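PDB 5CE8: branched-chain amino acid aminotransferase from Thermoproteus uzoniensis, which catalyses the pyridoxal-5'-phosphate-dependent transfer of amino groups between branched-chain L-amino acids and 2-oxoglutarate, and also accepts R-amines. Local coordinates for the interface of chains A and B and the interface of chains A and C. Residues are numbered along the deposited sequence; one frame, centred on the assembly and turned at random. Chains: chain A/B/C, Branched-chain amino acid aminotransferase.

Chain A meets two neighbours in an assembly of six copies, a worked example of one subunit making two unlike kinds of contact. Contacts 2 and 3 belong to the same two-fold interface with chain C, their C-alpha centres about 18 Å apart. The segment of helix 34-38 and its continuation links them: C:Asn37 and C:Tyr38 serve contact 2, and the equivalent stretch of chain A runs on into A:Gly39 and A:Phe40 of contact 3. Contact 1, centred about 35 Å from either, lies in an A/B interface that as a whole is not an exact two-fold; with its second partner chain it probably helps tie dimers into the hexamer.

Contact 1: the interface of chains A and B. Residues chain A 206, 245, 247-248; chain B 154, 160, 215-216, 221.
A:Glu247 and B:Met160 cross at a slant, and the carboxylate bonds the methionine's own backbone N with one oxygen and B:Thr154 with the other. OE2 receives B:Met160 N at 3.0 Å on the anti lone pair, in a nearly straight bond (165° at H). OE1 is met on its syn side by the hydroxyl OG1 of B:Thr154 at 2.8 Å, and water 1 bridges OE1 to B:Thr154 O. The bend at chi2 (100°) turns the carboxylate toward both donors, while CB rests against B:Met160 CB. The methionine runs on to lay SD 3.4 Å from A:Thr245 OG1. A capping box opens helix 246-250: A:Thr245 N bonds A:Glu248 OE1, and A:Glu248 N bonds A:Thr245 OG1 at 3.2 Å, positioning A:Glu248 from its own chain. Its OE2 shares water 2 with B:Glu216 OE1, which probably eases the meeting of two acidic groups.

This mainly polar patch sets that helix start and the end of strand 201-206 against loops and 3-10 helix 215-217 of chain B, probably helping to join subunits in the hexamer. A:Arg206 and B:Glu221 approach from opposite directions, guanidinium and carboxylate planes 25° apart. The extended arginine presents NH2 to both oxygens in a salt bridge; the hydrogen bond goes to OE2, 3.0 Å from NH2, on its syn side. B:Leu215 lies over one guanidinium face, offset toward the rim, its methyl CD2 3.5 Å from A:Arg206 CZ.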
loop_
_atom_site.group_PDB
_atom_site.type_symbol
_atom_site.label_atom_id
_atom_site.label_comp_id
_atom_site.label_asym_id
_atom_site.label_seq_id
_atom_site.Cartn_x
_atom_site.Cartn_y
_atom_site.Cartn_z
ATOM N N ARG A 206 25.574 -12.930 -2.017
ATOM C CA ARG A 206 25.936 -11.530 -2.011
ATOM C C ARG A 206 27.029 -11.500 -1.004
ATOM O O ARG A 206 26.780 -11.640 0.196
ATOM C CB ARG A 206 24.763 -10.694 -1.601
ATOM C CG ARG A 206 25.044 -9.222 -1.401
ATOM C CD ARG A 206 23.751 -8.495 -1.078
ATOM N NE ARG A 206 24.033 -7.062 -1.005
ATOM C CZ ARG A 206 24.645 -6.498 0.022
ATOM N NH1 ARG A 206 25.001 -7.233 1.068
ATOM N NH2 ARG A 206 24.885 -5.193 0.019
ATOM N N THR A 245 15.819 -7.067 -2.446
ATOM C CA THR A 245 15.300 -6.145 -3.436
ATOM C C THR A 245 15.740 -6.552 -4.878
ATOM O O THR A 245 16.645 -7.299 -5.074
ATOM C CB THR A 245 15.813 -4.765 -3.179
ATOM O OG1 THR A 245 17.215 -4.831 -3.265
ATOM C CG2 THR A 245 15.433 -4.331 -1.799
ATOM N N GLU A 247 17.436 -4.438 -6.790
ATOM C CA GLU A 247 18.844 -3.998 -6.728
ATOM C C GLU A 247 19.864 -5.040 -6.246
ATOM O O GLU A 247 20.883 -5.210 -6.871
ATOM C CB GLU A 247 19.010 -2.650 -5.954
ATOM C CG GLU A 247 18.057 -1.543 -6.492
ATOM C CD GLU A 247 16.890 -1.428 -5.615
ATOM O OE1 GLU A 247 15.984 -2.293 -5.747
ATOM O OE2 GLU A 247 16.937 -0.518 -4.789
ATOM N N GLU A 248 19.540 -5.820 -5.251
ATOM C CA GLU A 248 20.403 -6.889 -4.719
ATOM C C GLU A 248 20.399 -8.037 -5.701
ATOM O O GLU A 248 21.379 -8.759 -5.798
ATOM C CB GLU A 248 19.923 -7.388 -3.346
ATOM C CG GLU A 248 19.981 -6.309 -2.295
ATOM C CD GLU A 248 19.345 -6.724 -1.018
ATOM O OE1 GLU A 248 18.246 -7.347 -1.080
ATOM O OE2 GLU A 248 19.915 -6.356 0.080
ATOM N N THR B 154 11.725 1.272 -4.208
ATOM C CA THR B 154 12.314 0.244 -5.023
ATOM C C THR B 154 11.424 -0.227 -6.232
ATOM O O THR B 154 11.939 -0.483 -7.328
ATOM C CB THR B 154 12.806 -0.910 -4.113
ATOM O OG1 THR B 154 13.339 -1.935 -4.913
ATOM C CG2 THR B 154 11.704 -1.588 -3.413
ATOM N N MET B 160 18.941 1.615 -4.287
ATOM C CA MET B 160 20.247 1.186 -3.853
ATOM C C MET B 160 21.330 1.681 -4.846
ATOM O O MET B 160 22.472 1.637 -4.467
ATOM C CB MET B 160 20.350 -0.337 -3.705
ATOM C CG MET B 160 19.448 -0.832 -2.539
ATOM S SD MET B 160 19.439 -2.572 -2.135
ATOM C CE MET B 160 21.107 -2.592 -1.470
ATOM N N LEU B 215 19.134 -3.021 4.706
ATOM C CA LEU B 215 19.304 -2.811 3.295
ATOM C C LEU B 215 17.943 -2.773 2.652
ATOM O O LEU B 215 17.656 -1.826 1.906
ATOM C CB LEU B 215 20.212 -3.914 2.624
ATOM C CG LEU B 215 21.752 -3.852 2.425
ATOM C CD1 LEU B 215 22.381 -2.793 3.314
ATOM C CD2 LEU B 215 22.508 -5.197 2.521
ATOM N N GLU B 216 17.081 -3.750 2.953
ATOM C CA GLU B 216 15.791 -3.889 2.244
ATOM C C GLU B 216 14.781 -2.770 2.411
ATOM O O GLU B 216 13.848 -2.738 1.659
ATOM C CB GLU B 216 15.088 -5.232 2.588
ATOM C CG GLU B 216 14.788 -5.466 4.060
ATOM C CD GLU B 216 15.884 -6.105 4.940
ATOM O OE1 GLU B 216 17.084 -6.259 4.560
ATOM O OE2 GLU B 216 15.455 -6.526 6.053
ATOM N N GLU B 221 23.148 1.911 0.783
ATOM C CA GLU B 221 24.160 1.242 1.585
ATOM C C GLU B 221 25.481 2.081 1.705
ATOM O O GLU B 221 26.432 1.964 0.943
ATOM C CB GLU B 221 24.394 -0.174 1.056
ATOM C CG GLU B 221 25.440 -0.987 1.823
ATOM C CD GLU B 221 25.620 -2.436 1.339
ATOM O OE1 GLU B 221 25.436 -2.720 0.172
ATOM O OE2 GLU B 221 26.046 -3.337 2.134
HETATM O O HOH W 1 14.492 -1.465 -7.967
HETATM O O HOH W 2 18.251 -7.186 2.122
#

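Contact 2: the interface of chains A and C. Residues chain A 43, 103, 105, 131; chain C 37-38, 115.
Hydrogen bonds from the guanidinium of A:Arg105 to C:Tyr38 and C:Asn37 carry the polar contacts of this patch of the two-fold A/C interface. NH1 and NH2 close end-on upon one atom, the phenol oxygen OH of C:Tyr38, at 2.9 Å from NH1 and 3.1 Å from NH2. That oxygen lies in the guanidinium plane, whereas the tyrosine ring stands almost upright to it (84°). NH1 also bonds the amide oxygen OD1 of C:Asn37, from above the carbonyl plane. Bends at chi2 and chi3 (56° and 54°) fold the arginine toward these acceptors. Within chain A, A:Tyr103 OH takes a bond from NH2 at 2.8 Å and A:Phe43 CD2 sits over the centre of one guanidinium face, both helping to hold the group.

Aromatic contact is edge-to-face: the CE1 edge of C:Tyr38 points at the face of A:Phe43, near CZ and CE2, with CE1 3.8 Å from CZ.

Among apolar contacts, C:Ile115 sends CD1 toward the rim of the other guanidinium face, CG2 to A:Tyr103 CE1 at 3.8 Å, and CG1 to A:Ile131 CD1. Repeated by symmetry, the site links strands 41-43 and 102-109 to helix 34-38 of the partner, and strands 102-109 and 125-132 to the loop carrying C:Ile115, probably stabilising the dimer.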
loop_
_atom_site.group_PDB
_atom_site.type_symbol
_atom_site.label_atom_id
_atom_site.label_comp_id
_atom_site.label_asym_id
_atom_site.label_seq_id
_atom_site.Cartn_x
_atom_site.Cartn_y
_atom_site.Cartn_z
ATOM N N PHE A 43 -2.325 -29.151 -3.986
ATOM C CA PHE A 43 -1.517 -30.136 -4.688
ATOM C C PHE A 43 -0.121 -30.173 -4.071
ATOM O O PHE A 43 0.202 -29.389 -3.144
ATOM C CB PHE A 43 -1.455 -29.874 -6.186
ATOM C CG PHE A 43 -0.827 -28.559 -6.563
ATOM C CD1 PHE A 43 -1.562 -27.372 -6.489
ATOM C CD2 PHE A 43 0.480 -28.513 -6.979
ATOM C CE1 PHE A 43 -0.920 -26.148 -6.778
ATOM C CE2 PHE A 43 1.105 -27.328 -7.382
ATOM C CZ PHE A 43 0.410 -26.160 -7.262
ATOM N N TYR A 103 8.244 -37.298 -11.744
ATOM C CA TYR A 103 7.526 -36.291 -10.993
ATOM C C TYR A 103 6.178 -36.895 -10.631
ATOM O O TYR A 103 5.445 -37.407 -11.465
ATOM C CB TYR A 103 7.353 -35.080 -11.864
ATOM C CG TYR A 103 6.744 -33.906 -11.168
ATOM C CD1 TYR A 103 5.364 -33.735 -11.147
ATOM C CD2 TYR A 103 7.539 -32.948 -10.551
ATOM C CE1 TYR A 103 4.792 -32.657 -10.525
ATOM C CE2 TYR A 103 6.965 -31.848 -9.907
ATOM C CZ TYR A 103 5.602 -31.686 -9.953
ATOM O OH TYR A 103 4.999 -30.655 -9.262
ATOM N N ARG A 105 2.508 -36.134 -8.875
ATOM C CA ARG A 105 1.534 -35.103 -8.537
ATOM C C ARG A 105 0.314 -35.575 -7.704
ATOM O O ARG A 105 -0.635 -36.224 -8.285
ATOM C CB ARG A 105 0.968 -34.598 -9.818
ATOM C CG ARG A 105 -0.160 -33.575 -9.627
ATOM C CD ARG A 105 0.131 -32.326 -8.783
ATOM N NE ARG A 105 1.280 -31.499 -9.134
ATOM C CZ ARG A 105 1.310 -30.530 -10.037
ATOM N NH1 ARG A 105 0.281 -30.201 -10.830
ATOM N NH2 ARG A 105 2.433 -29.872 -10.183
ATOM N N ILE A 131 4.653 -39.700 -13.181
ATOM C CA ILE A 131 4.951 -39.553 -14.539
ATOM C C ILE A 131 6.471 -39.452 -14.824
ATOM O O ILE A 131 7.215 -38.772 -14.099
ATOM C CB ILE A 131 4.100 -38.349 -15.112
ATOM C CG1 ILE A 131 4.936 -37.154 -15.556
ATOM C CG2 ILE A 131 2.993 -37.915 -14.129
ATOM C CD1 ILE A 131 4.134 -36.083 -16.286
ATOM N N ASN C 37 -5.446 -27.970 -11.482
ATOM C CA ASN C 37 -4.309 -27.929 -10.598
ATOM C C ASN C 37 -3.820 -26.478 -10.375
ATOM O O ASN C 37 -3.160 -26.236 -9.381
ATOM C CB ASN C 37 -3.151 -28.720 -11.203
ATOM C CG ASN C 37 -3.267 -30.219 -11.016
ATOM O OD1 ASN C 37 -2.515 -30.807 -10.206
ATOM N ND2 ASN C 37 -4.170 -30.868 -11.788
ATOM N N TYR C 38 -4.129 -25.550 -11.295
ATOM C CA TYR C 38 -3.610 -24.149 -11.271
ATOM C C TYR C 38 -4.653 -22.980 -11.459
ATOM O O TYR C 38 -4.246 -21.821 -11.652
ATOM C CB TYR C 38 -2.540 -24.003 -12.348
ATOM C CG TYR C 38 -1.480 -25.054 -12.293
ATOM C CD1 TYR C 38 -0.795 -25.387 -11.101
ATOM C CD2 TYR C 38 -1.101 -25.710 -13.450
ATOM C CE1 TYR C 38 0.170 -26.394 -11.096
ATOM C CE2 TYR C 38 -0.179 -26.721 -13.446
ATOM C CZ TYR C 38 0.483 -27.061 -12.315
ATOM O OH TYR C 38 1.434 -28.064 -12.467
ATOM N N ILE C 115 1.514 -30.744 -16.360
ATOM C CA ILE C 115 2.177 -30.216 -15.172
ATOM C C ILE C 115 2.736 -28.793 -15.358
ATOM O O ILE C 115 2.800 -27.972 -14.399
ATOM C CB ILE C 115 3.363 -31.161 -14.837
ATOM C CG1 ILE C 115 2.836 -32.607 -14.640
ATOM C CG2 ILE C 115 4.159 -30.633 -13.645
ATOM C CD1 ILE C 115 1.684 -32.743 -13.612
#

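Contact 3: the interface of chains A and C. Residues chain A 39-40, 74, 119, 163; chain C 168, 171-172.
A:Phe40 meets C:Leu168 and C:Ile171 at about right angles, in an apolar patch of the two-fold interface of this class-IV (fold-type IV) pyridoxal-phosphate aminotransferase. Helix 167-179 of chain C, which carries these two residues and C:Met172, packs here against A:Phe40 and its neighbours, probably supporting the dimer. Among the aliphatic-to-aromatic contacts, C:Ile171 places CD1 3.6 Å from A:Phe40 CB and CG2 near CE1, both off the A:Val119 side of the ring plane, by the CD1/CE1 rim. With CG swung away from the backbone N (chi1 -168°), the ring is directed between side chains of its own subunit. A:Val119 CG2 lies over one face and A:Ile74 CD1 over the opposite face, each offset toward the rim, which probably limits how far the ring can tilt. C:Leu168 CD1, 3.7 Å from A:Phe40 CD1, lies nearer the edge, on the other side of the plane.

Purely aliphatic contacts flank these. CG2 of C:Ile171 touches CG2 of A:Val119 at 3.5 Å, while C:Leu168 turns CD2 toward A:Ala163 CB at 4.0 Å.

Carbon also packs against backbone oxygens. CB of C:Leu168 is 3.6 Å from A:Gly39 O, and the bent chain of C:Met172 carries CE to 3.5 Å from the carbonyl O of A:Ile74, the last residue of helix 60-74.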
loop_
_atom_site.group_PDB
_atom_site.type_symbol
_atom_site.label_atom_id
_atom_site.label_comp_id
_atom_site.label_asym_id
_atom_site.label_seq_id
_atom_site.Cartn_x
_atom_site.Cartn_y
_atom_site.Cartn_z
ATOM N N GLY A 39 -11.059 -22.837 -8.065
ATOM C CA GLY A 39 -9.676 -23.088 -7.608
ATOM C C GLY A 39 -9.558 -23.463 -6.137
ATOM O O GLY A 39 -8.630 -23.086 -5.471
ATOM N N PHE A 40 -10.465 -24.301 -5.663
ATOM C CA PHE A 40 -10.443 -24.796 -4.338
ATOM C C PHE A 40 -9.928 -26.250 -4.275
ATOM O O PHE A 40 -10.721 -27.272 -4.365
ATOM C CB PHE A 40 -11.822 -24.731 -3.771
ATOM C CG PHE A 40 -11.845 -24.952 -2.294
ATOM C CD1 PHE A 40 -11.429 -23.949 -1.440
ATOM C CD2 PHE A 40 -12.356 -26.116 -1.729
ATOM C CE1 PHE A 40 -11.488 -24.123 -0.049
ATOM C CE2 PHE A 40 -12.343 -26.331 -0.303
ATOM C CZ PHE A 40 -11.895 -25.324 0.525
ATOM N N ILE A 74 -6.682 -23.953 3.865
ATOM C CA ILE A 74 -7.783 -23.489 2.967
ATOM C C ILE A 74 -9.149 -23.965 3.452
ATOM O O ILE A 74 -10.126 -23.525 2.924
ATOM C CB ILE A 74 -7.553 -23.803 1.430
ATOM C CG1 ILE A 74 -7.652 -25.306 1.016
ATOM C CG2 ILE A 74 -6.277 -23.136 0.962
ATOM C CD1 ILE A 74 -8.043 -25.519 -0.438
ATOM N N VAL A 119 -18.257 -24.282 0.536
ATOM C CA VAL A 119 -17.618 -25.601 0.414
ATOM C C VAL A 119 -17.461 -26.312 1.766
ATOM O O VAL A 119 -16.995 -27.461 1.851
ATOM C CB VAL A 119 -16.305 -25.493 -0.409
ATOM C CG1 VAL A 119 -16.632 -25.051 -1.811
ATOM C CG2 VAL A 119 -15.285 -24.574 0.223
ATOM N N ALA A 163 -1.962 -24.198 -3.028
ATOM C CA ALA A 163 -3.377 -24.258 -3.370
ATOM C C ALA A 163 -3.663 -23.839 -4.788
ATOM O O ALA A 163 -3.180 -22.829 -5.234
ATOM C CB ALA A 163 -4.194 -23.430 -2.372
ATOM N N LEU C 168 -10.983 -18.810 -5.072
ATOM C CA LEU C 168 -10.454 -19.220 -3.815
ATOM C C LEU C 168 -10.554 -18.088 -2.742
ATOM O O LEU C 168 -11.022 -18.281 -1.571
ATOM C CB LEU C 168 -9.012 -19.772 -3.990
ATOM C CG LEU C 168 -8.247 -20.040 -2.635
ATOM C CD1 LEU C 168 -8.932 -21.220 -1.982
ATOM C CD2 LEU C 168 -6.801 -20.464 -2.656
ATOM N N ILE C 171 -14.240 -17.898 -1.961
ATOM C CA ILE C 171 -14.582 -18.932 -1.018
ATOM C C ILE C 171 -14.103 -18.574 0.393
ATOM O O ILE C 171 -14.831 -18.690 1.375
ATOM C CB ILE C 171 -14.015 -20.285 -1.414
ATOM C CG1 ILE C 171 -14.761 -20.834 -2.611
ATOM C CG2 ILE C 171 -14.122 -21.258 -0.269
ATOM C CD1 ILE C 171 -14.144 -22.004 -3.228
ATOM N N MET C 172 -12.862 -18.145 0.507
ATOM C CA MET C 172 -12.371 -17.634 1.810
ATOM C C MET C 172 -13.394 -16.671 2.399
ATOM O O MET C 172 -13.851 -16.845 3.537
ATOM C CB MET C 172 -11.020 -16.890 1.710
ATOM C CG MET C 172 -9.808 -17.652 1.323
ATOM S SD MET C 172 -9.345 -19.077 2.289
ATOM C CE MET C 172 -10.379 -20.331 1.514
#